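Side-chain contacts in Lmo1499 protein (Listeria monocytogenes, PDB 4IIW), which probably acts as a membrane-bound lytic transglycosylase that cuts nascent peptidoglycan strands endolytically and so ends their elongation: residues A109-P114 with T195-A200; Y175-T180 with S300-M305; D124-Y129 with E191-E196; E146-M151 with N161-K166; V203-Y208 with M217-F222. All coordinates share one frame; numbering follows the deposited sequence.

Interaction 1 of 5, residues A109-P114 with T195-A200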
# COMPACT_ATOMS: atom_id res chain seq x y z
N ALA B 109 -17.47 -35.60 1.93
CA ALA B 109 -17.11 -36.93 1.46
C ALA B 109 -18.37 -37.76 1.26
O ALA B 109 -18.47 -38.51 0.30
CB ALA B 109 -16.17 -37.62 2.44
N LYS B 110 -19.34 -37.61 2.16
CA LYS B 110 -20.60 -38.37 2.08
C LYS B 110 -21.83 -37.46 2.08
O LYS B 110 -21.75 -36.30 2.47
CB LYS B 110 -20.68 -39.35 3.27
CG LYS B 110 -19.50 -40.33 3.34
CD LYS B 110 -19.53 -41.13 4.63
CE LYS B 110 -18.37 -42.11 4.71
NZ LYS B 110 -18.41 -42.88 5.99
N LEU B 111 -22.96 -38.01 1.64
CA LEU B 111 -24.22 -37.27 1.60
C LEU B 111 -25.05 -37.60 2.84
O LEU B 111 -25.62 -38.69 2.92
CB LEU B 111 -24.99 -37.64 0.35
CG LEU B 111 -26.32 -36.96 0.11
CD1 LEU B 111 -26.24 -35.43 0.29
CD2 LEU B 111 -26.80 -37.33 -1.30
N VAL B 112 -25.09 -36.69 3.81
CA VAL B 112 -25.83 -36.91 5.04
C VAL B 112 -27.19 -36.21 4.99
O VAL B 112 -27.27 -35.03 4.71
CB VAL B 112 -25.05 -36.38 6.27
CG1 VAL B 112 -25.78 -36.74 7.56
CG2 VAL B 112 -23.62 -36.95 6.28
N ILE B 113 -28.26 -36.94 5.27
CA ILE B 113 -29.61 -36.38 5.27
C ILE B 113 -30.22 -36.54 6.67
O ILE B 113 -30.59 -37.65 7.07
CB ILE B 113 -30.53 -37.05 4.23
CG1 ILE B 113 -29.94 -36.93 2.81
CG2 ILE B 113 -31.90 -36.43 4.27
CD1 ILE B 113 -29.78 -35.50 2.32
N PRO B 114 -30.32 -35.46 7.43
CA PRO B 114 -30.87 -35.57 8.76
C PRO B 114 -32.40 -35.62 8.82
O PRO B 114 -33.09 -35.37 7.83
CB PRO B 114 -30.39 -34.28 9.46
CG PRO B 114 -29.52 -33.53 8.46
CD PRO B 114 -29.90 -34.08 7.12
N THR B 195 -33.58 -42.11 -5.71
CA THR B 195 -34.02 -43.49 -5.65
C THR B 195 -33.44 -44.18 -4.43
O THR B 195 -34.14 -44.92 -3.76
CB THR B 195 -33.70 -44.28 -6.93
OG1 THR B 195 -34.39 -43.69 -8.03
CG2 THR B 195 -34.11 -45.79 -6.81
N GLU B 196 -32.17 -43.95 -4.12
CA GLU B 196 -31.58 -44.62 -2.96
C GLU B 196 -32.25 -44.21 -1.65
O GLU B 196 -32.37 -45.01 -0.73
CB GLU B 196 -30.07 -44.39 -2.87
CG GLU B 196 -29.31 -45.10 -3.96
CD GLU B 196 -29.43 -46.61 -3.86
OE1 GLU B 196 -29.00 -47.19 -2.84
OE2 GLU B 196 -29.94 -47.21 -4.83
N MSE B 197 -32.70 -42.98 -1.57
CA MSE B 197 -33.36 -42.50 -0.37
C MSE B 197 -34.76 -43.10 -0.27
O MSE B 197 -35.21 -43.43 0.84
CB MSE B 197 -33.43 -40.98 -0.37
CG MSE B 197 -32.05 -40.32 -0.44
SE MSE B 197 -32.16 -38.37 -0.49
CE MSE B 197 -30.27 -37.99 -0.63
N VAL B 198 -35.43 -43.25 -1.41
CA VAL B 198 -36.76 -43.86 -1.39
C VAL B 198 -36.63 -45.35 -1.01
O VAL B 198 -37.45 -45.88 -0.26
CB VAL B 198 -37.52 -43.67 -2.73
CG1 VAL B 198 -38.79 -44.48 -2.73
CG2 VAL B 198 -37.83 -42.19 -2.95
N LYS B 199 -35.58 -46.00 -1.50
CA LYS B 199 -35.32 -47.39 -1.16
C LYS B 199 -35.03 -47.54 0.32
O LYS B 199 -35.47 -48.50 0.94
CB LYS B 199 -34.16 -47.93 -2.01
CG LYS B 199 -33.51 -49.18 -1.46
CD LYS B 199 -32.76 -49.95 -2.51
CE LYS B 199 -31.77 -49.13 -3.27
NZ LYS B 199 -31.11 -49.95 -4.32
N ALA B 200 -34.28 -46.61 0.90
CA ALA B 200 -33.99 -46.69 2.33
C ALA B 200 -35.30 -46.64 3.13
O ALA B 200 -35.47 -47.38 4.10
CB ALA B 200 -33.06 -45.57 2.76

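Interaction 2 of 5, residues Y175-T180 with S300-M305. With SO4 (sulfate ion), chain O.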
# COMPACT_ATOMS: atom_id res chain seq x y z
N TYR B 175 -40.76 -39.08 1.93
CA TYR B 175 -40.36 -40.40 1.44
C TYR B 175 -38.86 -40.62 1.20
O TYR B 175 -38.44 -41.69 0.83
CB TYR B 175 -41.16 -40.74 0.20
CG TYR B 175 -42.61 -41.01 0.49
CD1 TYR B 175 -43.54 -39.98 0.59
CD2 TYR B 175 -43.07 -42.31 0.66
CE1 TYR B 175 -44.89 -40.24 0.85
CE2 TYR B 175 -44.41 -42.58 0.92
CZ TYR B 175 -45.31 -41.55 1.01
OH TYR B 175 -46.65 -41.85 1.26
N LEU B 176 -38.05 -39.59 1.44
CA LEU B 176 -36.59 -39.70 1.33
C LEU B 176 -36.03 -39.87 2.75
O LEU B 176 -35.97 -38.92 3.52
CB LEU B 176 -36.02 -38.47 0.62
CG LEU B 176 -36.31 -38.39 -0.88
CD1 LEU B 176 -37.76 -38.60 -1.21
CD2 LEU B 176 -35.82 -37.06 -1.43
N TYR B 177 -35.61 -41.09 3.07
CA TYR B 177 -35.18 -41.45 4.43
C TYR B 177 -33.93 -40.72 4.90
O TYR B 177 -33.00 -40.48 4.11
CB TYR B 177 -34.94 -42.97 4.49
CG TYR B 177 -34.89 -43.56 5.88
CD1 TYR B 177 -36.06 -43.79 6.61
CD2 TYR B 177 -33.67 -43.94 6.47
CE1 TYR B 177 -36.02 -44.33 7.90
CE2 TYR B 177 -33.63 -44.50 7.76
CZ TYR B 177 -34.81 -44.69 8.46
OH TYR B 177 -34.79 -45.22 9.73
N PRO B 178 -33.89 -40.34 6.19
CA PRO B 178 -32.70 -39.73 6.74
C PRO B 178 -31.65 -40.79 7.09
O PRO B 178 -31.90 -41.67 7.89
CB PRO B 178 -33.21 -39.00 7.99
CG PRO B 178 -34.42 -39.69 8.38
CD PRO B 178 -34.97 -40.41 7.19
N ALA B 179 -30.48 -40.68 6.48
CA ALA B 179 -29.36 -41.59 6.67
C ALA B 179 -28.16 -41.00 5.95
O ALA B 179 -28.21 -39.88 5.44
CB ALA B 179 -29.70 -42.98 6.11
N THR B 180 -27.06 -41.75 5.93
CA THR B 180 -25.86 -41.33 5.24
C THR B 180 -25.77 -42.18 4.02
O THR B 180 -25.90 -43.37 4.11
CB THR B 180 -24.62 -41.53 6.11
OG1 THR B 180 -24.70 -40.66 7.23
CG2 THR B 180 -23.35 -41.20 5.34
N SER B 300 -38.72 -38.37 8.87
CA SER B 300 -38.77 -38.65 10.31
C SER B 300 -37.77 -39.70 10.75
O SER B 300 -37.40 -40.58 9.98
CB SER B 300 -40.16 -39.19 10.67
OG SER B 300 -41.19 -38.27 10.33
N GLY B 301 -37.36 -39.59 12.02
CA GLY B 301 -36.44 -40.54 12.65
C GLY B 301 -37.26 -41.68 13.25
O GLY B 301 -38.47 -41.58 13.34
N ASP B 302 -36.60 -42.76 13.65
CA ASP B 302 -37.33 -43.89 14.22
C ASP B 302 -38.12 -43.48 15.44
O ASP B 302 -39.24 -43.96 15.66
CB ASP B 302 -36.39 -45.02 14.57
CG ASP B 302 -35.95 -45.79 13.36
OD1 ASP B 302 -36.83 -46.39 12.69
OD2 ASP B 302 -34.73 -45.82 13.08
N SER B 303 -37.54 -42.59 16.22
CA SER B 303 -38.21 -42.12 17.42
C SER B 303 -39.64 -41.65 17.09
O SER B 303 -40.61 -42.10 17.69
CB SER B 303 -37.40 -40.99 18.04
OG SER B 303 -37.99 -40.60 19.26
N SER B 304 -39.76 -40.76 16.12
CA SER B 304 -41.07 -40.25 15.72
C SER B 304 -41.95 -41.33 15.12
O SER B 304 -43.16 -41.35 15.37
CB SER B 304 -40.92 -39.10 14.74
OG SER B 304 -40.41 -37.97 15.41
N MSE B 305 -41.37 -42.22 14.33
CA MSE B 305 -42.16 -43.29 13.74
C MSE B 305 -42.78 -44.17 14.82
O MSE B 305 -43.96 -44.49 14.73
CB MSE B 305 -41.34 -44.08 12.72
CG MSE B 305 -41.13 -43.30 11.44
SE MSE B 305 -40.03 -44.25 10.18
CE MSE B 305 -39.92 -42.88 8.80
S SO4 O . -26.99 -44.51 8.53
O1 SO4 O . -27.35 -45.86 8.13
O2 SO4 O . -26.83 -43.69 7.33
O3 SO4 O . -28.04 -43.95 9.37
O4 SO4 O . -25.73 -44.53 9.28

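Interaction 3 of 5, residues D124-Y129 with E191-E196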
# COMPACT_ATOMS: atom_id res chain seq x y z
N ASP B 124 -30.48 -29.18 -1.17
CA ASP B 124 -29.24 -28.45 -0.84
C ASP B 124 -28.12 -29.43 -0.51
O ASP B 124 -27.02 -29.31 -1.02
CB ASP B 124 -29.43 -27.54 0.38
CG ASP B 124 -30.40 -26.39 0.14
OD1 ASP B 124 -30.39 -25.78 -0.94
OD2 ASP B 124 -31.14 -26.07 1.09
N ARG B 125 -28.40 -30.39 0.36
CA ARG B 125 -27.38 -31.35 0.74
C ARG B 125 -26.91 -32.09 -0.50
O ARG B 125 -25.70 -32.32 -0.67
CB ARG B 125 -27.89 -32.29 1.83
CG ARG B 125 -28.37 -31.56 3.11
CD ARG B 125 -27.23 -30.92 3.91
NE ARG B 125 -26.68 -31.82 4.93
CZ ARG B 125 -26.70 -31.60 6.24
NH1 ARG B 125 -26.17 -32.50 7.07
NH2 ARG B 125 -27.20 -30.48 6.75
N ILE B 126 -27.84 -32.42 -1.40
CA ILE B 126 -27.51 -33.10 -2.65
C ILE B 126 -26.58 -32.25 -3.53
O ILE B 126 -25.57 -32.75 -4.01
CB ILE B 126 -28.76 -33.49 -3.47
CG1 ILE B 126 -29.48 -34.66 -2.81
CG2 ILE B 126 -28.34 -33.88 -4.89
CD1 ILE B 126 -30.85 -35.07 -3.46
N VAL B 127 -26.95 -30.99 -3.75
CA VAL B 127 -26.13 -30.06 -4.57
C VAL B 127 -24.75 -29.84 -3.96
O VAL B 127 -23.75 -29.86 -4.67
CB VAL B 127 -26.86 -28.71 -4.83
CG1 VAL B 127 -25.91 -27.51 -4.81
CG2 VAL B 127 -27.66 -28.80 -6.14
N ALA B 128 -24.69 -29.65 -2.65
CA ALA B 128 -23.42 -29.49 -1.95
C ALA B 128 -22.51 -30.72 -2.16
O ALA B 128 -21.30 -30.59 -2.30
CB ALA B 128 -23.67 -29.27 -0.47
N TYR B 129 -23.11 -31.90 -2.19
CA TYR B 129 -22.37 -33.16 -2.33
C TYR B 129 -21.98 -33.48 -3.77
O TYR B 129 -20.89 -33.99 -4.01
CB TYR B 129 -23.20 -34.33 -1.75
CG TYR B 129 -22.72 -35.73 -2.10
CD1 TYR B 129 -23.30 -36.44 -3.14
CD2 TYR B 129 -21.71 -36.34 -1.38
CE1 TYR B 129 -22.89 -37.72 -3.45
CE2 TYR B 129 -21.28 -37.62 -1.70
CZ TYR B 129 -21.88 -38.30 -2.74
OH TYR B 129 -21.48 -39.59 -3.06
N GLU B 191 -31.79 -38.54 -10.07
CA GLU B 191 -32.69 -39.69 -10.03
C GLU B 191 -32.08 -40.86 -9.26
O GLU B 191 -32.77 -41.49 -8.44
CB GLU B 191 -33.12 -40.14 -11.42
CG GLU B 191 -34.02 -39.16 -12.19
CD GLU B 191 -33.26 -37.97 -12.78
OE1 GLU B 191 -32.01 -38.00 -12.82
OE2 GLU B 191 -33.92 -37.01 -13.25
N GLN B 192 -30.80 -41.16 -9.51
CA GLN B 192 -30.15 -42.27 -8.80
C GLN B 192 -30.13 -42.01 -7.32
O GLN B 192 -30.43 -42.90 -6.53
CB GLN B 192 -28.70 -42.48 -9.28
CG GLN B 192 -27.98 -43.57 -8.46
CD GLN B 192 -26.56 -43.96 -8.95
OE1 GLN B 192 -25.90 -44.74 -8.25
NE2 GLN B 192 -26.10 -43.43 -10.10
N ILE B 193 -29.78 -40.79 -6.94
CA ILE B 193 -29.67 -40.41 -5.55
C ILE B 193 -31.02 -40.48 -4.84
O ILE B 193 -31.15 -41.11 -3.77
CB ILE B 193 -29.13 -38.99 -5.43
CG1 ILE B 193 -27.70 -38.94 -5.99
CG2 ILE B 193 -29.17 -38.53 -3.97
CD1 ILE B 193 -27.09 -37.54 -6.04
N ILE B 194 -32.02 -39.84 -5.42
CA ILE B 194 -33.34 -39.84 -4.83
C ILE B 194 -33.83 -41.28 -4.70
O ILE B 194 -34.38 -41.66 -3.67
CB ILE B 194 -34.31 -38.97 -5.67
CG1 ILE B 194 -33.83 -37.52 -5.66
CG2 ILE B 194 -35.73 -39.04 -5.12
CD1 ILE B 194 -34.40 -36.68 -6.79
N THR B 195 -33.58 -42.11 -5.71
CA THR B 195 -34.02 -43.49 -5.65
C THR B 195 -33.44 -44.18 -4.43
O THR B 195 -34.14 -44.92 -3.76
CB THR B 195 -33.70 -44.28 -6.93
OG1 THR B 195 -34.39 -43.69 -8.03
CG2 THR B 195 -34.11 -45.79 -6.81
N GLU B 196 -32.17 -43.95 -4.12
CA GLU B 196 -31.58 -44.62 -2.96
C GLU B 196 -32.25 -44.21 -1.65
O GLU B 196 -32.37 -45.01 -0.73
CB GLU B 196 -30.07 -44.39 -2.87
CG GLU B 196 -29.31 -45.10 -3.96
CD GLU B 196 -29.43 -46.61 -3.86
OE1 GLU B 196 -29.00 -47.19 -2.84
OE2 GLU B 196 -29.94 -47.21 -4.83

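Interaction 4 of 5, residues E146-M151 with N161-K166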
# COMPACT_ATOMS: atom_id res chain seq x y z
N GLU B 146 -43.25 -38.34 -14.28
CA GLU B 146 -42.67 -39.62 -14.71
C GLU B 146 -41.70 -40.19 -13.65
O GLU B 146 -41.65 -41.40 -13.44
CB GLU B 146 -41.93 -39.53 -16.05
CG GLU B 146 -42.82 -39.37 -17.29
CD GLU B 146 -43.31 -37.95 -17.51
OE1 GLU B 146 -42.57 -36.99 -17.18
OE2 GLU B 146 -44.44 -37.81 -18.05
N PHE B 147 -40.93 -39.34 -12.99
CA PHE B 147 -40.05 -39.87 -11.97
C PHE B 147 -40.88 -40.43 -10.82
O PHE B 147 -40.58 -41.52 -10.32
CB PHE B 147 -39.05 -38.85 -11.44
CG PHE B 147 -38.15 -39.43 -10.38
CD1 PHE B 147 -37.17 -40.35 -10.72
CD2 PHE B 147 -38.32 -39.11 -9.05
CE1 PHE B 147 -36.34 -40.93 -9.74
CE2 PHE B 147 -37.50 -39.69 -8.06
CZ PHE B 147 -36.51 -40.60 -8.42
N VAL B 148 -41.93 -39.71 -10.42
CA VAL B 148 -42.78 -40.14 -9.31
C VAL B 148 -43.50 -41.44 -9.68
O VAL B 148 -43.60 -42.36 -8.86
CB VAL B 148 -43.78 -39.03 -8.90
CG1 VAL B 148 -44.73 -39.53 -7.83
CG2 VAL B 148 -43.02 -37.78 -8.41
N ALA B 149 -43.99 -41.53 -10.91
CA ALA B 149 -44.66 -42.77 -11.32
C ALA B 149 -43.69 -43.97 -11.25
O ALA B 149 -44.11 -45.06 -10.88
CB ALA B 149 -45.24 -42.64 -12.72
N SER B 150 -42.41 -43.75 -11.57
CA SER B 150 -41.40 -44.84 -11.54
C SER B 150 -41.15 -45.32 -10.13
O SER B 150 -40.86 -46.49 -9.93
CB SER B 150 -40.08 -44.44 -12.23
OG SER B 150 -39.33 -43.50 -11.49
N MSE B 151 -41.27 -44.42 -9.15
CA MSE B 151 -41.12 -44.79 -7.75
C MSE B 151 -42.35 -45.59 -7.29
O MSE B 151 -42.22 -46.57 -6.53
CB MSE B 151 -40.96 -43.57 -6.88
CG MSE B 151 -39.62 -42.84 -7.00
SE MSE B 151 -38.03 -43.91 -6.64
CE MSE B 151 -37.72 -44.57 -8.46
N ASN B 161 -50.43 -44.69 -4.85
CA ASN B 161 -51.22 -43.62 -5.45
C ASN B 161 -51.56 -42.49 -4.46
O ASN B 161 -51.92 -41.39 -4.88
CB ASN B 161 -52.51 -44.15 -6.08
CG ASN B 161 -52.27 -44.81 -7.44
OD1 ASN B 161 -51.14 -44.90 -7.93
ND2 ASN B 161 -53.34 -45.27 -8.06
N ASP B 162 -51.44 -42.76 -3.17
CA ASP B 162 -51.69 -41.73 -2.17
C ASP B 162 -50.87 -40.45 -2.43
O ASP B 162 -51.38 -39.36 -2.24
CB ASP B 162 -51.43 -42.27 -0.74
CG ASP B 162 -52.57 -43.20 -0.24
OD1 ASP B 162 -53.66 -43.20 -0.84
OD2 ASP B 162 -52.39 -43.93 0.78
N VAL B 163 -49.65 -40.60 -2.94
CA VAL B 163 -48.80 -39.44 -3.20
C VAL B 163 -49.27 -38.58 -4.36
O VAL B 163 -48.82 -37.46 -4.52
CB VAL B 163 -47.33 -39.84 -3.48
CG1 VAL B 163 -46.81 -40.71 -2.33
CG2 VAL B 163 -47.21 -40.55 -4.82
N LEU B 164 -50.17 -39.08 -5.18
CA LEU B 164 -50.65 -38.30 -6.31
C LEU B 164 -51.89 -37.50 -5.95
O LEU B 164 -52.62 -37.08 -6.83
CB LEU B 164 -50.95 -39.21 -7.50
CG LEU B 164 -49.80 -40.05 -8.07
CD1 LEU B 164 -50.30 -40.79 -9.31
CD2 LEU B 164 -48.60 -39.18 -8.41
N ASN B 165 -52.15 -37.28 -4.66
CA ASN B 165 -53.34 -36.52 -4.31
C ASN B 165 -53.17 -35.03 -4.64
O ASN B 165 -52.26 -34.35 -4.17
CB ASN B 165 -53.77 -36.73 -2.86
CG ASN B 165 -55.00 -35.91 -2.50
OD1 ASN B 165 -54.97 -34.68 -2.54
ND2 ASN B 165 -56.08 -36.58 -2.13
N LYS B 166 -54.10 -34.56 -5.45
CA LYS B 166 -54.18 -33.20 -5.93
C LYS B 166 -53.75 -32.12 -4.93
O LYS B 166 -53.15 -31.12 -5.31
CB LYS B 166 -55.62 -32.96 -6.38
CG LYS B 166 -56.18 -34.06 -7.36
CD LYS B 166 -57.67 -33.86 -7.74
CE LYS B 166 -57.89 -32.63 -8.59
NZ LYS B 166 -59.33 -32.44 -8.96

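Interaction 5 of 5, residues V203-Y208 with M217-F222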
# COMPACT_ATOMS: atom_id res chain seq x y z
N VAL B 203 -36.99 -50.03 2.89
CA VAL B 203 -36.29 -51.02 3.69
C VAL B 203 -36.49 -50.83 5.18
O VAL B 203 -36.69 -51.79 5.92
CB VAL B 203 -34.77 -50.92 3.49
CG1 VAL B 203 -34.04 -51.85 4.48
CG2 VAL B 203 -34.38 -51.22 2.03
N ASN B 204 -36.45 -49.58 5.61
CA ASN B 204 -36.45 -49.27 7.03
C ASN B 204 -37.77 -49.19 7.72
O ASN B 204 -37.80 -49.08 8.95
CB ASN B 204 -35.61 -48.01 7.26
CG ASN B 204 -34.11 -48.25 6.97
OD1 ASN B 204 -33.52 -49.18 7.52
ND2 ASN B 204 -33.52 -47.43 6.12
N ILE B 205 -38.87 -49.26 6.98
CA ILE B 205 -40.17 -49.28 7.60
C ILE B 205 -40.71 -50.71 7.58
O ILE B 205 -41.82 -50.97 8.08
CB ILE B 205 -41.18 -48.34 6.92
CG1 ILE B 205 -41.51 -48.79 5.50
CG2 ILE B 205 -40.67 -46.91 6.95
CD1 ILE B 205 -42.55 -47.93 4.85
N ALA B 206 -39.93 -51.64 7.02
CA ALA B 206 -40.32 -53.05 6.96
C ALA B 206 -40.74 -53.59 8.33
O ALA B 206 -41.66 -54.39 8.43
CB ALA B 206 -39.19 -53.90 6.39
N LYS B 207 -40.06 -53.13 9.37
CA LYS B 207 -40.36 -53.57 10.73
C LYS B 207 -41.71 -53.08 11.27
O LYS B 207 -42.26 -53.67 12.20
CB LYS B 207 -39.23 -53.14 11.69
CG LYS B 207 -38.94 -51.65 11.69
CD LYS B 207 -37.76 -51.32 12.59
CE LYS B 207 -37.31 -49.88 12.39
NZ LYS B 207 -36.14 -49.55 13.25
N TYR B 208 -42.26 -52.01 10.68
CA TYR B 208 -43.54 -51.49 11.13
C TYR B 208 -44.73 -52.06 10.35
O TYR B 208 -45.88 -51.81 10.72
CB TYR B 208 -43.58 -49.97 11.00
CG TYR B 208 -42.47 -49.25 11.72
CD1 TYR B 208 -42.39 -49.27 13.11
CD2 TYR B 208 -41.52 -48.53 11.02
CE1 TYR B 208 -41.38 -48.61 13.77
CE2 TYR B 208 -40.50 -47.86 11.67
CZ TYR B 208 -40.44 -47.90 13.04
OH TYR B 208 -39.42 -47.23 13.69
N MSE B 217 -53.39 -48.53 8.90
CA MSE B 217 -52.88 -47.19 8.70
C MSE B 217 -52.04 -47.26 7.44
O MSE B 217 -51.16 -48.12 7.32
CB MSE B 217 -52.01 -46.78 9.89
CG MSE B 217 -51.69 -45.33 9.94
SE MSE B 217 -50.70 -44.88 11.53
CE MSE B 217 -51.08 -42.95 11.53
N SER B 218 -52.32 -46.37 6.49
CA SER B 218 -51.58 -46.34 5.24
C SER B 218 -50.18 -45.86 5.53
O SER B 218 -49.95 -45.20 6.54
CB SER B 218 -52.24 -45.39 4.25
OG SER B 218 -52.16 -44.06 4.73
N VAL B 219 -49.22 -46.19 4.66
CA VAL B 219 -47.87 -45.69 4.84
C VAL B 219 -47.92 -44.16 4.81
O VAL B 219 -47.22 -43.48 5.57
CB VAL B 219 -46.89 -46.22 3.77
CG1 VAL B 219 -45.55 -45.51 3.88
CG2 VAL B 219 -46.71 -47.76 3.87
N HIS B 220 -48.79 -43.62 3.97
CA HIS B 220 -48.87 -42.17 3.82
C HIS B 220 -49.36 -41.45 5.08
O HIS B 220 -48.77 -40.44 5.47
CB HIS B 220 -49.73 -41.82 2.61
CG HIS B 220 -49.63 -40.38 2.20
ND1 HIS B 220 -48.48 -39.85 1.66
CD2 HIS B 220 -50.54 -39.38 2.21
CE1 HIS B 220 -48.68 -38.57 1.38
NE2 HIS B 220 -49.93 -38.27 1.69
N LYS B 221 -50.41 -41.95 5.72
CA LYS B 221 -50.86 -41.30 6.98
C LYS B 221 -49.82 -41.53 8.07
O LYS B 221 -49.57 -40.66 8.88
CB LYS B 221 -52.28 -41.75 7.41
CG LYS B 221 -53.36 -41.18 6.48
CD LYS B 221 -54.77 -41.46 6.93
CE LYS B 221 -55.76 -40.74 6.01
NZ LYS B 221 -57.20 -41.08 6.30
N PHE B 222 -49.19 -42.69 8.04
CA PHE B 222 -48.12 -43.01 8.97
C PHE B 222 -47.00 -41.99 8.92
O PHE B 222 -46.59 -41.45 9.94
CB PHE B 222 -47.56 -44.40 8.64
CG PHE B 222 -46.31 -44.76 9.38
CD1 PHE B 222 -46.25 -44.70 10.76
CD2 PHE B 222 -45.20 -45.25 8.69
CE1 PHE B 222 -45.11 -45.07 11.45
CE2 PHE B 222 -44.06 -45.63 9.36
CZ PHE B 222 -44.01 -45.54 10.75

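Interaction 1 of 5, residues A109-P114 with T195-A200
Met197, on helix 190-204, reaches across to Leu111 of strand 111-112 and the nearby Ile113, so the contact is a helix packed over a short antiparallel pairing of two strands, 111-112 and 180-181, that are far apart in the sequence. Met197 is present as selenomethionine. Its side chain leaves the helix with CG beside the backbone N (chi1 -59°) and runs extended past CG; it crosses those of Leu111 and Ile113 at about a right angle, with the terminal methyl CE as the touching atom. This is the tight, buried part: Leu111 and Ile113 direct their side chains at the helix, and Ile122 of helix 119-129 also packs on Met197 and Ile113. The outer side is looser. Val112 between them points away and packs on Lys327 of the second subunit, while Lys110 is exposed. On the helix, Lys199 NZ and Glu196 OE2 form a salt bridge at 3.0 Å, weak as a hydrogen bond, one turn apart and without touching 109-114. The whole grip therefore falls on one methyl: Met197 CE lies 3.6 Å from Leu111 CD2, 3.6 Å from Ile113 CG1 and 3.9 Å from Ile113 CD1.

Interaction 2 of 5, residues Y175-T180 with S300-M305
The first turn of helix 302-309, with Gly301 as N-cap, meets the loop that leads into strand 180-181 through Tyr177 and Pro178; the Ser300 side chain is about 11 Å from that of Glu232, predicted to be important for catalysis. Tyr177 CG stands opposite its own backbone N (chi1 -163°), which swings the ring to the helix. Met305 CE comes to the ring edge, 4.3 Å from Tyr177 CE1, and Pro178 CD sits over one face, toward the rim. Tyr177 OH approaches Asp302 OD2 at 3.4 Å, at too poor an angle for a hydrogen bond; the ring and carboxylate planes are 59° apart, and Asp302 OD1 is instead bonded to Tyr208 OH. Pro178 CG rests 3.5 Å from Ser300 O. A sulfate, probably from the crystallisation liquor, lies by Thr180 N, but the modelled bond is doubtfully short. Helix 190-204 packs on Tyr177 through Ala200, Thr201 and Asn204, while Met305 reaches helix 219-232 at Phe222, Leu223 and Ser226.

Interaction 3 of 5, residues D124-Y129 with E191-E196
Flat groups stay at the margin of this contact, which Ile126 and Ile193 carry: the one aromatic ring of the two segments, Tyr129, gets no nearer than 4.9 Å, from its CD1 to Ile193 CD1, and neither face nor edge of it is in contact with 191-196. The two isoleucines point at each other from helix 119-129 and helix 190-204 and slide past one another in opposite directions. They meet at both branches: Ile126 CD1 lies 3.9 Å from Ile193 CG2, and Ile126 CG2 lies 4.0 Å from Ile193 CD1. In each residue CG1 sits beside the backbone N and the chain is extended to CD1 (chi2 174° in Ile126), so each ethyl arm reaches along the other's methyl branch. Ile126 CD1 also comes 4.4 Å from Ile194 CG1, at the edge of the patch. On the far side of helix 190-204, Thr195 OG1 donates to Glu191 O at 2.8 Å, tilted 34° from the carbonyl plane, while Thr195 N bonds the same oxygen from the opposite face; the hydroxyl is thus satisfied within its own helix. Around this buried helix-helix contact, Leu111 of strand 111-112 packs on Ile126, Tyr129 and Ile193, Val138 and Met142 of helix 135-143 on Ile126, and Phe147 of helix 145-154 on Ile194.

Interaction 4 of 5, residues E146-M151 with N161-K166
Val148 sets its CG1 opposite the backbone N (chi1 176°), and Val163 has CG1 opposite the carbonyl carbon (chi1 -54°), which leaves CG2, the touching branch, between the backbone N and the carbonyl carbon. Those choices make Val148 CG1 the shared point of contact: it lies 4.0 Å from Val163 CG2 and 3.9 Å from Leu164 CD2, and Val148 runs past each partner in the opposite direction. Val148 and Val163 are buried, whereas Leu164 is exposed and closes the outer side. Ile152, one turn further along the helix from Val148, packs on both Val163 and Leu164. Behind the contact, Ser150 OG donates to Phe147 O at 2.6 Å, an oxygen that also accepts from Met151 N, so the hydroxyl is held against its own helix. On the other segment Leu164 N bonds Asn161 O at 2.9 Å, an i to i-3 step. The contact is plain apolar packing of helix 145-154 on the 3-10 turn 161-163, where the chain folds back on the helix it has just left.

Interaction 5 of 5, residues V203-Y208 with M217-F222
Ser218 OG accepts from Lys221 N at 2.9 Å with an N-H...O angle of 168°, capping the start of helix 219-232, whose first turn presents Val219 and Phe222 to Ile205 and Tyr208. The two rings meet obliquely, centroids 5.5 Å apart and planes at 56°. Phe222 CZ lies over one face of Tyr208, 3.9 Å from Tyr208 CD2, and Lys207 CG covers the other face over its centre, so the tyrosine ring is clasped from both sides. At the Phe222 edge, Ile205 CG2 comes 4.4 Å from CE2 of that ring. Ile205 holds its CG1 between the backbone N and the carbonyl carbon (chi1 66°), which carries CD1 across to Val219; the two side chains cross at about a right angle, with Ile205 CD1 and Val219 CG1 4.0 Å apart. The contact packs the residues just after helix 190-204 on the first turn of helix 219-232, either side of helix 209-215 in the sequence; Leu309 of helix 302-309 packs on both rings, and Leu212 of helix 209-215 on Phe222.

Overall arrangement
Helix 190-204 is the common element: interactions 1 and 3 use overlapping parts of it, their centres 7 Å apart, and interaction 5 lies at its C-terminal end. Interaction 2, 10 Å from interaction 1 centre to centre, joins it through Ile113 N to Ala179 O at 2.9 Å. Interactions 2 and 5, 11 Å apart, are tied by Tyr175 OH to His220 ND1 at 2.7 Å. Interaction 4 lies about 19 Å from interaction 3, centre to centre, and touches interaction 5 where Asp162 CB is 3.8 Å from His220 CB. Of the five, interaction 2 comes nearest to Glu232, predicted to be important for activity, while interactions 1, 3, 4 and 5 lie away from it.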